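Local coordinates for TssK (Serratia sp. FS14, PDB 5Y0E), which forms part of the baseplate of the bacterial type VI secretion system, where it probably links the membrane complex to the phage-tail-like contractile machine, at the interface of chains A and B. Coordinates in Å, arbitrary orientation; residue numbers count along the deposited sequence, not the author numbering. Chains: chain A/B, TssK.

Contact 1: the interface of chains A and B. Residues chain A 114, 126, 145; chain B 8, 10.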
ATOM      1  N   PHE A 114      45.046  -6.341  12.967  1.00 62.63           N
ATOM      2  CA  PHE A 114      45.335  -7.741  13.113  1.00 61.00           C
ATOM      3  C   PHE A 114      45.289  -8.176  14.568  1.00 63.14           C
ATOM      4  O   PHE A 114      45.275  -9.354  14.875  1.00 62.32           O
ATOM      5  CB  PHE A 114      46.681  -8.028  12.473  1.00 61.71           C
ATOM      6  CG  PHE A 114      46.773  -7.584  11.050  1.00 62.10           C
ATOM      7  CD1 PHE A 114      47.039  -6.283  10.744  1.00 65.06           C
ATOM      8  CD2 PHE A 114      46.572  -8.464  10.025  1.00 61.58           C
ATOM      9  CE1 PHE A 114      47.110  -5.863   9.444  1.00 62.05           C
ATOM     10  CE2 PHE A 114      46.641  -8.051   8.717  1.00 64.09           C
ATOM     11  CZ  PHE A 114      46.913  -6.747   8.428  1.00 60.04           C
ATOM     12  N   ALA A 126      41.378  -8.703  10.925  1.00 55.23           N
ATOM     13  CA  ALA A 126      41.852  -9.741  10.024  1.00 53.86           C
ATOM     14  C   ALA A 126      41.985 -11.068  10.753  1.00 53.45           C
ATOM     15  O   ALA A 126      42.414 -11.117  11.904  1.00 55.20           O
ATOM     16  CB  ALA A 126      43.189  -9.345   9.414  1.00 54.56           C
ATOM     17  N   GLN A 145      43.999 -14.312   4.466  1.00 52.81           N
ATOM     18  CA  GLN A 145      43.529 -13.440   5.525  1.00 56.50           C
ATOM     19  C   GLN A 145      42.236 -12.762   5.084  1.00 58.40           C
ATOM     20  O   GLN A 145      42.225 -11.988   4.121  1.00 55.78           O
ATOM     21  CB  GLN A 145      44.592 -12.411   5.891  1.00 54.18           C
ATOM     22  CG  GLN A 145      45.278 -12.774   7.177  1.00 60.64           C
ATOM     23  CD  GLN A 145      46.422 -11.866   7.529  1.00 64.75           C
ATOM     24  OE1 GLN A 145      46.985 -11.197   6.677  1.00 64.28           O
ATOM     25  NE2 GLN A 145      46.760 -11.822   8.805  1.00 69.19           N
TER
ATOM     26  N   VAL B   8      41.704  -9.610   2.805  1.00 54.36           N
ATOM     27  CA  VAL B   8      42.711  -8.646   3.221  1.00 54.40           C
ATOM     28  C   VAL B   8      43.898  -8.793   2.295  1.00 53.47           C
ATOM     29  O   VAL B   8      44.341  -9.910   2.019  1.00 53.28           O
ATOM     30  CB  VAL B   8      43.135  -8.856   4.683  1.00 56.78           C
ATOM     31  CG1 VAL B   8      44.282  -7.934   5.026  1.00 57.36           C
ATOM     32  CG2 VAL B   8      41.981  -8.605   5.606  1.00 52.33           C
ATOM     33  N   THR B  10      47.716  -7.834   1.901  1.00 65.71           N
ATOM     34  CA  THR B  10      48.866  -7.333   2.618  1.00 71.79           C
ATOM     35  C   THR B  10      50.071  -7.148   1.750  1.00 74.88           C
ATOM     36  O   THR B  10      50.161  -7.704   0.693  1.00 72.24           O
ATOM     37  CB  THR B  10      49.260  -8.293   3.718  1.00 66.76           C
ATOM     38  OG1 THR B  10      49.310  -9.607   3.186  1.00 66.94           O
ATOM     39  CG2 THR B  10      48.250  -8.262   4.789  1.00 62.64           C
TER
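B:Val8 lies against A:Gln145 where the N-terminal segment of one TssK subunit meets a strand of its neighbour. TssK is a baseplate protein of the type VI secretion family VasE/ImpJ, and this patch joins two copies of it within a deposited trimer. The backbone supplies the polar tie: the amide N of B:Val8 donates to the carbonyl O of A:Gln145, in strand 142-149, at 2.8 Å, and the bond is nearly straight at 161°. This main-chain bond probably helps set where the loop residue lies against the strand. Beside it, the beta-carbons of the same two residues meet, A:Gln145 CB standing 4.0 Å from B:Val8 CB. CG2 is the valine branch that meets A:Ala126 of strand 124-131, placed beside the backbone N by CG1 lying anti to it (chi1 174°); the alanine CB is 4.1 Å from B:Val8 CG2.

Farther along the loop, B:Thr10 meets the far end of A:Gln145. The glutamine chain runs out extended beyond CG (chi2 175°), and its amide oxygen OE1 comes to 3.7 Å from the methyl CG2 of B:Thr10, the two side chains crossing at about a right angle. The same methyl faces the outer end of the A:Phe114 ring, with CZ 4.2 Å from B:Thr10 CG2, a loose apolar touch.

Contact 2: the interface of chains A and B. Residues chain A 243, 246-247; chain B 268.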
ATOM      1  N   ARG A 243     -11.916  -1.663   2.133  1.00 32.94           N
ATOM      2  CA  ARG A 243     -10.666  -1.414   1.432  1.00 31.73           C
ATOM      3  C   ARG A 243      -9.465  -1.908   2.226  1.00 34.00           C
ATOM      4  O   ARG A 243      -8.529  -2.474   1.657  1.00 35.36           O
ATOM      5  CB  ARG A 243     -10.505   0.073   1.138  1.00 31.04           C
ATOM      6  CG  ARG A 243      -9.159   0.395   0.529  1.00 30.11           C
ATOM      7  CD  ARG A 243      -8.764   1.836   0.627  1.00 33.76           C
ATOM      8  NE  ARG A 243      -9.915   2.720   0.505  1.00 42.34           N
ATOM      9  CZ  ARG A 243      -9.923   3.998   0.860  1.00 41.24           C
ATOM     10  NH1 ARG A 243      -8.838   4.537   1.354  1.00 41.37           N
ATOM     11  NH2 ARG A 243     -11.017   4.733   0.728  1.00 39.80           N
ATOM     12  N   GLY A 246      -8.441  -5.711   2.621  1.00 32.56           N
ATOM     13  CA  GLY A 246      -7.564  -6.222   1.605  1.00 34.07           C
ATOM     14  C   GLY A 246      -6.163  -5.737   1.807  1.00 32.04           C
ATOM     15  O   GLY A 246      -5.216  -6.494   1.662  1.00 37.74           O
ATOM     16  N   GLN A 247      -6.037  -4.468   2.158  1.00 33.19           N
ATOM     17  CA  GLN A 247      -4.730  -3.871   2.372  1.00 35.09           C
ATOM     18  C   GLN A 247      -3.975  -4.586   3.470  1.00 36.04           C
ATOM     19  O   GLN A 247      -2.788  -4.876   3.318  1.00 41.31           O
ATOM     20  CB  GLN A 247      -4.878  -2.394   2.714  1.00 33.17           C
ATOM     21  CG  GLN A 247      -3.659  -1.576   2.462  1.00 35.75           C
ATOM     22  CD  GLN A 247      -3.730  -0.196   3.071  1.00 35.44           C
ATOM     23  OE1 GLN A 247      -3.488  -0.042   4.247  1.00 42.56           O
ATOM     24  NE2 GLN A 247      -4.041   0.811   2.279  1.00 35.20           N
TER
ATOM     25  N   GLN B 268      -6.996  -4.461  -2.725  1.00 34.50           N
ATOM     26  CA  GLN B 268      -7.742  -3.424  -2.014  1.00 36.56           C
ATOM     27  C   GLN B 268      -8.999  -3.046  -2.773  1.00 35.79           C
ATOM     28  O   GLN B 268     -10.074  -2.893  -2.183  1.00 33.96           O
ATOM     29  CB  GLN B 268      -6.879  -2.179  -1.827  1.00 36.56           C
ATOM     30  CG  GLN B 268      -5.902  -2.225  -0.727  1.00 35.81           C
ATOM     31  CD  GLN B 268      -4.912  -1.088  -0.796  1.00 38.53           C
ATOM     32  OE1 GLN B 268      -5.270   0.074  -0.633  1.00 38.57           O
ATOM     33  NE2 GLN B 268      -3.653  -1.420  -1.059  1.00 39.31           N
TER
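B:Gln268 reaches from helix 259-273 of one TssK subunit to helix 229-253 of the next, a helix-to-helix contact between neighbouring copies of this baseplate protein. Its side chain leads away from its own helix with CG beside the backbone N (chi1 -80°) and then runs extended, and it passes between A:Gln247 and A:Arg243, which are one helical turn apart on the partner. The stem of the chain rests on the partner's backbone as well as on side chains: B:Gln268 CG is 3.6 Å from the carbonyl O of A:Arg243 and equally near A:Gln247 CB.

The two glutamines cross obliquely, their amide planes almost perpendicular at 87°. The contact between them is therefore no flat amide stack. Instead, the aliphatic stem of A:Gln247 sits over one face of the other amide, CG standing 3.5 Å from B:Gln268 CD. The A:Gln247 chain is extended, and rotation about its last bond turns NE2 towards B:Gln268 OE1, which it approaches from over that same face for a weak hydrogen bond at 3.2 Å.

A:Arg243 lies at the oxygen end of the B:Gln268 amide, its CG and CD close to the amide plane. CG is anti to the backbone N (chi1 174°), and the bend at chi3 carries the guanidinium away from the amide. The approach is thus made by methylene carbons: A:Arg243 CD sits 4.1 Å from the amide oxygen OE1 of B:Gln268.

Contact 3: the interface of chains A and B. Residues chain A 35, 39, 42, 68, 191, 256; chain B 34, 38.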
ATOM      1  N   GLY A  35      22.320   1.427  -4.501  1.00 47.47           N
ATOM      2  CA  GLY A  35      21.308   1.060  -3.538  1.00 48.41           C
ATOM      3  C   GLY A  35      20.676   2.263  -2.882  1.00 49.20           C
ATOM      4  O   GLY A  35      19.453   2.385  -2.823  1.00 49.56           O
ATOM      5  N   SER A  39      16.440   3.744  -2.452  1.00 50.75           N
ATOM      6  CA  SER A  39      15.779   3.369  -1.203  1.00 47.95           C
ATOM      7  C   SER A  39      16.005   4.467  -0.179  1.00 47.63           C
ATOM      8  O   SER A  39      17.133   4.696   0.252  1.00 48.76           O
ATOM      9  CB  SER A  39      16.300   2.046  -0.675  1.00 46.89           C
ATOM     10  OG  SER A  39      16.103   1.031  -1.615  1.00 50.48           O
ATOM     11  N   PHE A  42      17.094   3.121   4.180  1.00 43.58           N
ATOM     12  CA  PHE A  42      17.764   1.921   3.702  1.00 43.86           C
ATOM     13  C   PHE A  42      18.487   1.145   4.791  1.00 43.76           C
ATOM     14  O   PHE A  42      18.889   0.010   4.542  1.00 42.27           O
ATOM     15  CB  PHE A  42      18.756   2.293   2.615  1.00 41.37           C
ATOM     16  CG  PHE A  42      19.768   3.303   3.047  1.00 41.60           C
ATOM     17  CD1 PHE A  42      20.876   2.930   3.767  1.00 38.87           C
ATOM     18  CD2 PHE A  42      19.620   4.623   2.721  1.00 41.18           C
ATOM     19  CE1 PHE A  42      21.791   3.843   4.160  1.00 37.05           C
ATOM     20  CE2 PHE A  42      20.551   5.541   3.121  1.00 39.46           C
ATOM     21  CZ  PHE A  42      21.631   5.148   3.835  1.00 37.61           C
ATOM     22  N   ILE A  68      21.521  -3.477   7.503  1.00 36.49           N
ATOM     23  CA  ILE A  68      22.362  -2.471   6.884  1.00 37.23           C
ATOM     24  C   ILE A  68      22.575  -1.322   7.858  1.00 40.46           C
ATOM     25  O   ILE A  68      21.621  -0.814   8.450  1.00 41.39           O
ATOM     26  CB  ILE A  68      21.736  -1.967   5.574  1.00 38.29           C
ATOM     27  CG1 ILE A  68      21.935  -3.006   4.487  1.00 40.83           C
ATOM     28  CG2 ILE A  68      22.382  -0.693   5.138  1.00 39.48           C
ATOM     29  CD1 ILE A  68      20.832  -3.064   3.531  1.00 43.75           C
ATOM     30  N   LEU A 191      14.053  -3.239   8.579  1.00 37.71           N
ATOM     31  CA  LEU A 191      13.860  -3.271   7.140  1.00 38.93           C
ATOM     32  C   LEU A 191      12.738  -4.192   6.724  1.00 39.36           C
ATOM     33  O   LEU A 191      12.212  -4.034   5.633  1.00 40.56           O
ATOM     34  CB  LEU A 191      15.147  -3.678   6.423  1.00 37.74           C
ATOM     35  CG  LEU A 191      16.143  -2.536   6.457  1.00 39.71           C
ATOM     36  CD1 LEU A 191      17.432  -2.914   5.813  1.00 40.33           C
ATOM     37  CD2 LEU A 191      15.572  -1.313   5.812  1.00 41.38           C
ATOM     38  N   HIS A 256       7.952 -10.005   3.079  1.00 39.98           N
ATOM     39  CA  HIS A 256       8.860  -8.893   3.222  1.00 39.39           C
ATOM     40  C   HIS A 256       8.104  -7.597   2.985  1.00 40.41           C
ATOM     41  O   HIS A 256       7.468  -7.431   1.943  1.00 42.80           O
ATOM     42  CB  HIS A 256      10.018  -9.042   2.257  1.00 37.45           C
ATOM     43  CG  HIS A 256      11.006  -7.936   2.336  1.00 39.24           C
ATOM     44  ND1 HIS A 256      10.770  -6.694   1.795  1.00 40.63           N
ATOM     45  CD2 HIS A 256      12.231  -7.877   2.895  1.00 40.56           C
ATOM     46  CE1 HIS A 256      11.813  -5.918   2.009  1.00 41.42           C
ATOM     47  NE2 HIS A 256      12.717  -6.616   2.666  1.00 42.58           N
TER
ATOM     48  N   TRP B  34      22.511  -6.277  -0.299  1.00 40.79           N
ATOM     49  CA  TRP B  34      21.903  -4.982  -0.399  1.00 40.22           C
ATOM     50  C   TRP B  34      20.604  -5.069  -1.140  1.00 41.84           C
ATOM     51  O   TRP B  34      19.654  -4.426  -0.800  1.00 45.76           O
ATOM     52  CB  TRP B  34      22.805  -4.040  -1.149  1.00 40.75           C
ATOM     53  CG  TRP B  34      23.196  -2.879  -0.395  1.00 37.35           C
ATOM     54  CD1 TRP B  34      24.310  -2.738   0.303  1.00 42.92           C
ATOM     55  CD2 TRP B  34      22.483  -1.663  -0.263  1.00 38.65           C
ATOM     56  NE1 TRP B  34      24.359  -1.522   0.881  1.00 43.43           N
ATOM     57  CE2 TRP B  34      23.235  -0.837   0.548  1.00 39.29           C
ATOM     58  CE3 TRP B  34      21.280  -1.194  -0.754  1.00 39.66           C
ATOM     59  CZ2 TRP B  34      22.838   0.421   0.881  1.00 39.55           C
ATOM     60  CZ3 TRP B  34      20.896   0.039  -0.421  1.00 39.72           C
ATOM     61  CH2 TRP B  34      21.665   0.841   0.384  1.00 39.97           C
ATOM     62  N   HIS B  38      16.144  -4.910   0.345  1.00 44.06           N
ATOM     63  CA  HIS B  38      15.183  -3.907  -0.075  1.00 45.05           C
ATOM     64  C   HIS B  38      14.214  -4.381  -1.149  1.00 46.45           C
ATOM     65  O   HIS B  38      13.532  -3.549  -1.744  1.00 52.26           O
ATOM     66  CB  HIS B  38      15.925  -2.672  -0.551  1.00 42.03           C
ATOM     67  CG  HIS B  38      16.785  -2.067   0.503  1.00 47.11           C
ATOM     68  ND1 HIS B  38      18.128  -2.333   0.609  1.00 46.54           N
ATOM     69  CD2 HIS B  38      16.483  -1.242   1.533  1.00 47.39           C
ATOM     70  CE1 HIS B  38      18.626  -1.673   1.634  1.00 44.98           C
ATOM     71  NE2 HIS B  38      17.649  -1.004   2.211  1.00 45.74           N
TER
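B:His38 inserts its imidazole between A:Ser39, A:Phe42 and A:Ile68 of the neighbouring TssK subunit, just beyond the end of helix 17-37 in its own chain. Two hydrogen bonds hold the ring. Across the interface NE2 donates to the backbone carbonyl O of A:Phe42 at 2.8 Å, approaching it from well off to one side, with a C=O...N angle of 111°. The histidine CG lies beside its backbone N (chi1 -60°), which brings the ring to this carbonyl. Within chain B, ND1 donates to the carbonyl O of B:Trp34 at 2.9 Å. Both acceptors lie near the imidazole plane, so the pair fixes the ring's rotation and would suit a ring with a proton on each nitrogen, possibly a cationic one.

Apolar contacts accompany these bonds. The A:Ile68 methyl CD1 comes from the opposite direction towards B:His38 CE1, while A:Ser39 CB lies 4.0 Å from B:His38 CD2.

B:Trp34 adds a second apolar contact beside it, the six-membered part of its indole bearing on A:Gly35, where the lack of a side chain probably allows the ring to lie close to the backbone. The indole's CH2 corner reaches A:Phe42, 3.9 Å from its CB.

Contact 3 lies between the other two, about 29 Å from contact 1 and 25 Å from contact 2 by C-alpha centres, while contacts 1 and 2 stand about 53 Å apart. Together they mark a long, extended seam between chains A and B. No residue is shared. Contact 1 uses the N-terminal segment of B against A strands, contact 3 involves helix 17-37 of both chains and the loop after it, and contact 2 pairs different helices. The two copies present different surfaces to each other, as expected if the interface repeats round the deposited trimer, which may be the form that TssK takes in the baseplate.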